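Local structure of myosin-4 (Saccharomyces cerevisiae, 3MMI) at residues M98-R110 with F194-V208. The protein serves, through the globular tail described here, as part of a class V myosin motor that is recruited via SHE3 to ASH1 and other mRNAs localized to the yeast bud. Sequence-based numbering, arbitrary orientation.
Sequences MLGGIFWLSNLSR and FLNEFDAVLCKFQVV
Phe194 and Phe198 both meet the sulfur of Met98, whose SD lies 5.2 Å from the centroid of the Phe198 ring and oblique to both rings, which makes these Met-aromatic contacts. At the edge of the Phe198 ring, near its plane, Ile102 CD1 approaches CE1 to 3.5 Å; the same ring also meets Phe160 of helix 132-168. Val201 divides its branches: CG1 (anti to the backbone N, chi1 176°) packs on Leu99 CD2 and Ile102 CD1, while CG2 takes the Met98 methyl. Leu202 CD1 closes on Ile102 CD1 at 3.6 Å. Phe205 stands as the helix ends, Phe103 CB over one face of its ring, Lys204 CG over the other and Ile102 CG2 at its edge. The Phe103 ring turns its own edge to it, centroids 5.7 Å apart and planes at 75°, a T-shaped pair. Replacing Phe205 by alanine is likely to take away the ring face that the Phe103 edge meets and to open a gap beside Leu99 CD2. Ser106 OG donates to Phe205 O at 2.8 Å. Gln206, with positive phi, is the C-prime residue of a Schellman motif, defined by Val207 N to Leu202 O and Gln206 N to Cys203 O; Arg110 NH2 reaches Gln206 O, a bond doubtful as modelled. Val207 CG1 rests on Ile102 CG2, 3.8 Å away, and Val208 CG1 lies over the guanidinium face. Thus helical segments 98-108 and 194-204, crossing at -36° with axes 9.7 Å apart, join through an apolar seam that gives way, just beyond the C-terminal end of helix 185-204, to the Ser106 hydroxyl bound to a carbonyl, with Arg110 near the next.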
loop_
_atom_site.group_PDB
_atom_site.type_symbol
_atom_site.label_atom_id
_atom_site.label_comp_id
_atom_site.label_asym_id
_atom_site.label_seq_id
_atom_site.Cartn_x
_atom_site.Cartn_y
_atom_site.Cartn_z
ATOM N N MET A 98 7.419 -2.264 11.364
ATOM C CA MET A 98 7.375 -3.456 10.552
ATOM C C MET A 98 6.738 -4.603 11.286
ATOM O O MET A 98 5.712 -5.089 10.873
ATOM C CB MET A 98 8.748 -3.864 10.056
ATOM C CG MET A 98 8.672 -4.879 8.957
ATOM S SD MET A 98 10.130 -5.226 8.004
ATOM C CE MET A 98 10.494 -6.809 8.621
ATOM N N LEU A 99 7.342 -5.019 12.388
ATOM C CA LEU A 99 6.854 -6.176 13.135
ATOM C C LEU A 99 5.468 -5.936 13.664
ATOM O O LEU A 99 4.579 -6.777 13.501
ATOM C CB LEU A 99 7.763 -6.487 14.330
ATOM C CG LEU A 99 9.102 -7.153 14.029
ATOM C CD1 LEU A 99 9.772 -7.556 15.343
ATOM C CD2 LEU A 99 8.832 -8.367 13.202
ATOM N N GLY A 100 5.315 -4.801 14.332
ATOM C CA GLY A 100 4.059 -4.464 14.960
ATOM C C GLY A 100 2.899 -4.336 13.976
ATOM O O GLY A 100 1.831 -4.901 14.219
ATOM N N GLY A 101 3.117 -3.574 12.905
ATOM C CA GLY A 101 2.160 -3.437 11.808
ATOM C C GLY A 101 1.684 -4.797 11.297
ATOM O O GLY A 101 0.465 -5.132 11.285
ATOM N N ILE A 102 2.650 -5.637 10.991
ATOM C CA ILE A 102 2.332 -6.949 10.486
ATOM C C ILE A 102 1.618 -7.861 11.460
ATOM O O ILE A 102 0.672 -8.513 11.085
ATOM C CB ILE A 102 3.574 -7.667 9.922
ATOM C CG1 ILE A 102 4.071 -6.926 8.671
ATOM C CG2 ILE A 102 3.218 -9.058 9.455
ATOM C CD1 ILE A 102 5.626 -7.259 8.329
ATOM N N PHE A 103 2.086 -7.911 12.721
ATOM C CA PHE A 103 1.434 -8.741 13.749
ATOM C C PHE A 103 -0.047 -8.329 13.846
ATOM O O PHE A 103 -0.902 -9.142 13.715
ATOM C CB PHE A 103 2.117 -8.484 15.103
ATOM C CG PHE A 103 1.424 -9.140 16.257
ATOM C CD1 PHE A 103 1.542 -10.519 16.445
ATOM C CD2 PHE A 103 0.670 -8.391 17.165
ATOM C CE1 PHE A 103 0.904 -11.140 17.531
ATOM C CE2 PHE A 103 0.059 -9.010 18.232
ATOM C CZ PHE A 103 0.171 -10.377 18.420
ATOM N N TRP A 104 -0.312 -7.036 14.040
ATOM C CA TRP A 104 -1.685 -6.552 14.262
ATOM C C TRP A 104 -2.554 -6.802 12.998
ATOM O O TRP A 104 -3.701 -7.282 13.085
ATOM C CB TRP A 104 -1.692 -5.069 14.731
ATOM C CG TRP A 104 -1.119 -4.964 16.209
ATOM C CD1 TRP A 104 0.045 -4.344 16.625
ATOM C CD2 TRP A 104 -1.702 -5.541 17.395
ATOM N NE1 TRP A 104 0.190 -4.475 17.989
ATOM C CE2 TRP A 104 -0.858 -5.212 18.485
ATOM C CE3 TRP A 104 -2.856 -6.294 17.640
ATOM C CZ2 TRP A 104 -1.144 -5.622 19.813
ATOM C CZ3 TRP A 104 -3.153 -6.684 18.941
ATOM C CH2 TRP A 104 -2.292 -6.353 20.013
ATOM N N LEU A 105 -1.977 -6.553 11.826
ATOM C CA LEU A 105 -2.741 -6.621 10.613
ATOM C C LEU A 105 -3.015 -8.050 10.288
ATOM O O LEU A 105 -4.098 -8.391 9.855
ATOM C CB LEU A 105 -2.074 -5.939 9.443
ATOM C CG LEU A 105 -2.232 -4.402 9.515
ATOM C CD1 LEU A 105 -1.225 -3.638 8.729
ATOM C CD2 LEU A 105 -3.667 -3.934 9.214
ATOM N N SER A 106 -2.054 -8.904 10.549
ATOM C CA SER A 106 -2.309 -10.305 10.377
ATOM C C SER A 106 -3.444 -10.833 11.243
ATOM O O SER A 106 -4.225 -11.641 10.767
ATOM C CB SER A 106 -1.052 -11.105 10.692
ATOM O OG SER A 106 -1.372 -12.439 10.335
ATOM N N ASN A 107 -3.560 -10.320 12.492
ATOM C CA ASN A 107 -4.660 -10.671 13.415
ATOM C C ASN A 107 -6.011 -10.099 12.899
ATOM O O ASN A 107 -6.980 -10.810 12.811
ATOM C CB ASN A 107 -4.319 -10.226 14.866
ATOM C CG ASN A 107 -3.496 -11.325 15.651
ATOM O OD1 ASN A 107 -4.078 -12.273 16.188
ATOM N ND2 ASN A 107 -2.159 -11.182 15.684
ATOM N N LEU A 108 -6.036 -8.806 12.577
ATOM C CA LEU A 108 -7.305 -8.152 12.154
ATOM C C LEU A 108 -7.799 -8.723 10.846
ATOM O O LEU A 108 -9.025 -8.778 10.589
ATOM C CB LEU A 108 -7.147 -6.656 11.964
ATOM C CG LEU A 108 -6.860 -5.869 13.228
ATOM C CD1 LEU A 108 -6.907 -4.406 12.851
ATOM C CD2 LEU A 108 -7.772 -6.228 14.404
ATOM N N SER A 109 -6.835 -9.206 10.060
ATOM C CA SER A 109 -7.124 -9.633 8.718
ATOM C C SER A 109 -8.008 -10.846 8.708
ATOM O O SER A 109 -8.584 -11.185 7.680
ATOM C CB SER A 109 -5.869 -9.879 7.853
ATOM O OG SER A 109 -5.390 -11.211 8.081
ATOM N N ARG A 110 -8.193 -11.437 9.857
ATOM C CA ARG A 110 -9.002 -12.653 9.969
ATOM C C ARG A 110 -10.436 -12.333 10.423
ATOM O O ARG A 110 -11.258 -13.206 10.431
ATOM C CB ARG A 110 -8.323 -13.648 10.979
ATOM C CG ARG A 110 -7.073 -14.372 10.403
ATOM C CD ARG A 110 -5.967 -14.730 11.355
ATOM N NE ARG A 110 -4.650 -14.861 10.636
ATOM C CZ ARG A 110 -4.306 -15.989 10.054
ATOM N NH1 ARG A 110 -5.158 -16.979 10.051
ATOM N NH2 ARG A 110 -3.161 -16.146 9.490
ATOM N N PHE A 194 16.463 -6.685 2.678
ATOM C CA PHE A 194 15.296 -6.084 3.310
ATOM C C PHE A 194 13.980 -6.782 2.905
ATOM O O PHE A 194 13.111 -7.021 3.735
ATOM C CB PHE A 194 15.201 -4.587 3.035
ATOM C CG PHE A 194 13.834 -4.012 3.403
ATOM C CD1 PHE A 194 13.610 -3.541 4.636
ATOM C CD2 PHE A 194 12.775 -3.989 2.476
ATOM C CE1 PHE A 194 12.403 -3.001 5.000
ATOM C CE2 PHE A 194 11.512 -3.458 2.820
ATOM C CZ PHE A 194 11.326 -2.979 4.108
ATOM N N LEU A 195 13.838 -7.085 1.630
ATOM C CA LEU A 195 12.660 -7.732 1.108
ATOM C C LEU A 195 12.592 -9.191 1.529
ATOM O O LEU A 195 11.482 -9.688 1.770
ATOM C CB LEU A 195 12.635 -7.719 -0.439
ATOM C CG LEU A 195 12.429 -6.289 -1.008
ATOM C CD1 LEU A 195 12.535 -6.241 -2.513
ATOM C CD2 LEU A 195 11.077 -5.663 -0.481
ATOM N N ASN A 196 13.775 -9.861 1.607
ATOM C CA ASN A 196 13.785 -11.248 2.206
ATOM C C ASN A 196 13.364 -11.219 3.684
ATOM O O ASN A 196 12.693 -12.069 4.138
ATOM C CB ASN A 196 15.181 -11.956 2.105
ATOM C CG ASN A 196 15.601 -12.262 0.668
ATOM O OD1 ASN A 196 16.783 -12.107 0.302
ATOM N ND2 ASN A 196 14.659 -12.617 -0.152
ATOM N N GLU A 197 13.738 -10.156 4.375
ATOM C CA GLU A 197 13.404 -10.033 5.768
ATOM C C GLU A 197 11.960 -9.590 5.961
ATOM O O GLU A 197 11.303 -10.004 6.905
ATOM C CB GLU A 197 14.411 -9.110 6.490
ATOM C CG GLU A 197 15.793 -9.814 6.639
ATOM C CD GLU A 197 16.903 -8.939 7.236
ATOM O OE1 GLU A 197 16.622 -7.802 7.698
ATOM O OE2 GLU A 197 18.045 -9.371 7.212
ATOM N N PHE A 198 11.436 -8.765 5.039
ATOM C CA PHE A 198 10.024 -8.403 5.037
ATOM C C PHE A 198 9.233 -9.645 4.797
ATOM O O PHE A 198 8.219 -9.943 5.461
ATOM C CB PHE A 198 9.759 -7.397 3.894
ATOM C CG PHE A 198 8.402 -6.809 3.885
ATOM C CD1 PHE A 198 7.585 -6.849 5.019
ATOM C CD2 PHE A 198 7.964 -6.091 2.775
ATOM C CE1 PHE A 198 6.337 -6.237 5.048
ATOM C CE2 PHE A 198 6.694 -5.570 2.772
ATOM C CZ PHE A 198 5.896 -5.596 3.918
ATOM N N ASP A 199 9.676 -10.412 3.825
ATOM C CA ASP A 199 9.016 -11.653 3.510
ATOM C C ASP A 199 8.996 -12.711 4.656
ATOM O O ASP A 199 8.008 -13.431 4.843
ATOM C CB ASP A 199 9.696 -12.267 2.293
ATOM C CG ASP A 199 9.003 -13.566 1.819
ATOM O OD1 ASP A 199 8.073 -13.518 0.983
ATOM O OD2 ASP A 199 9.348 -14.665 2.328
ATOM N N ALA A 200 10.073 -12.782 5.456
ATOM C CA ALA A 200 10.104 -13.741 6.632
ATOM C C ALA A 200 9.102 -13.403 7.684
ATOM O O ALA A 200 8.490 -14.285 8.248
ATOM C CB ALA A 200 11.532 -13.774 7.275
ATOM N N VAL A 201 9.032 -12.114 8.050
ATOM C CA VAL A 201 8.090 -11.636 9.052
ATOM C C VAL A 201 6.649 -11.915 8.575
ATOM O O VAL A 201 5.863 -12.496 9.263
ATOM C CB VAL A 201 8.274 -10.185 9.261
ATOM C CG1 VAL A 201 7.210 -9.686 10.248
ATOM C CG2 VAL A 201 9.699 -9.856 9.728
ATOM N N LEU A 202 6.361 -11.609 7.308
ATOM C CA LEU A 202 5.047 -11.947 6.760
ATOM C C LEU A 202 4.716 -13.448 7.012
ATOM O O LEU A 202 3.623 -13.786 7.524
ATOM C CB LEU A 202 5.006 -11.618 5.270
ATOM C CG LEU A 202 4.408 -10.296 4.787
ATOM C CD1 LEU A 202 4.091 -9.319 5.803
ATOM C CD2 LEU A 202 5.307 -9.729 3.617
ATOM N N CYS A 203 5.661 -14.341 6.674
ATOM C CA CYS A 203 5.489 -15.817 7.017
ATOM C C CYS A 203 5.507 -16.095 8.526
ATOM O O CYS A 203 4.711 -16.866 8.978
ATOM C CB CYS A 203 6.525 -16.703 6.393
ATOM S SG CYS A 203 6.742 -16.548 4.582
ATOM N N LYS A 204 6.365 -15.416 9.281
ATOM C CA LYS A 204 6.457 -15.598 10.741
ATOM C C LYS A 204 5.101 -15.346 11.362
ATOM O O LYS A 204 4.518 -16.270 12.007
ATOM C CB LYS A 204 7.520 -14.638 11.357
ATOM C CG LYS A 204 7.764 -14.856 12.870
ATOM N N PHE A 205 4.547 -14.149 11.111
ATOM C CA PHE A 205 3.279 -13.751 11.724
ATOM C C PHE A 205 2.059 -14.311 10.997
ATOM O O PHE A 205 0.958 -13.829 11.161
ATOM C CB PHE A 205 3.229 -12.232 11.956
ATOM C CG PHE A 205 4.206 -11.754 12.948
ATOM C CD1 PHE A 205 4.447 -12.471 14.124
ATOM C CD2 PHE A 205 4.895 -10.566 12.755
ATOM C CE1 PHE A 205 5.381 -11.993 15.055
ATOM C CE2 PHE A 205 5.821 -10.109 13.703
ATOM C CZ PHE A 205 6.056 -10.822 14.844
ATOM N N GLN A 206 2.276 -15.323 10.181
ATOM C CA GLN A 206 1.205 -16.050 9.514
ATOM C C GLN A 206 0.194 -15.238 8.616
ATOM O O GLN A 206 -1.011 -15.570 8.561
ATOM C CB GLN A 206 0.430 -16.918 10.539
ATOM C CG GLN A 206 1.228 -18.202 11.049
ATOM C CD GLN A 206 0.486 -18.935 12.211
ATOM O OE1 GLN A 206 -0.577 -19.540 12.006
ATOM N NE2 GLN A 206 1.005 -18.802 13.425
ATOM N N VAL A 207 0.666 -14.246 7.841
ATOM C CA VAL A 207 -0.295 -13.606 6.986
ATOM C C VAL A 207 -0.736 -14.539 5.862
ATOM O O VAL A 207 0.058 -15.233 5.296
ATOM C CB VAL A 207 0.047 -12.120 6.605
ATOM C CG1 VAL A 207 1.091 -11.487 7.481
ATOM C CG2 VAL A 207 0.304 -11.921 5.118
ATOM N N VAL A 208 -2.022 -14.587 5.563
ATOM C CA VAL A 208 -2.506 -15.493 4.530
ATOM C C VAL A 208 -1.845 -15.158 3.179
ATOM O O VAL A 208 -1.503 -14.003 2.916
ATOM C CB VAL A 208 -4.079 -15.476 4.362
ATOM C CG1 VAL A 208 -4.684 -15.742 5.657
ATOM C CG2 VAL A 208 -4.619 -14.112 3.871
#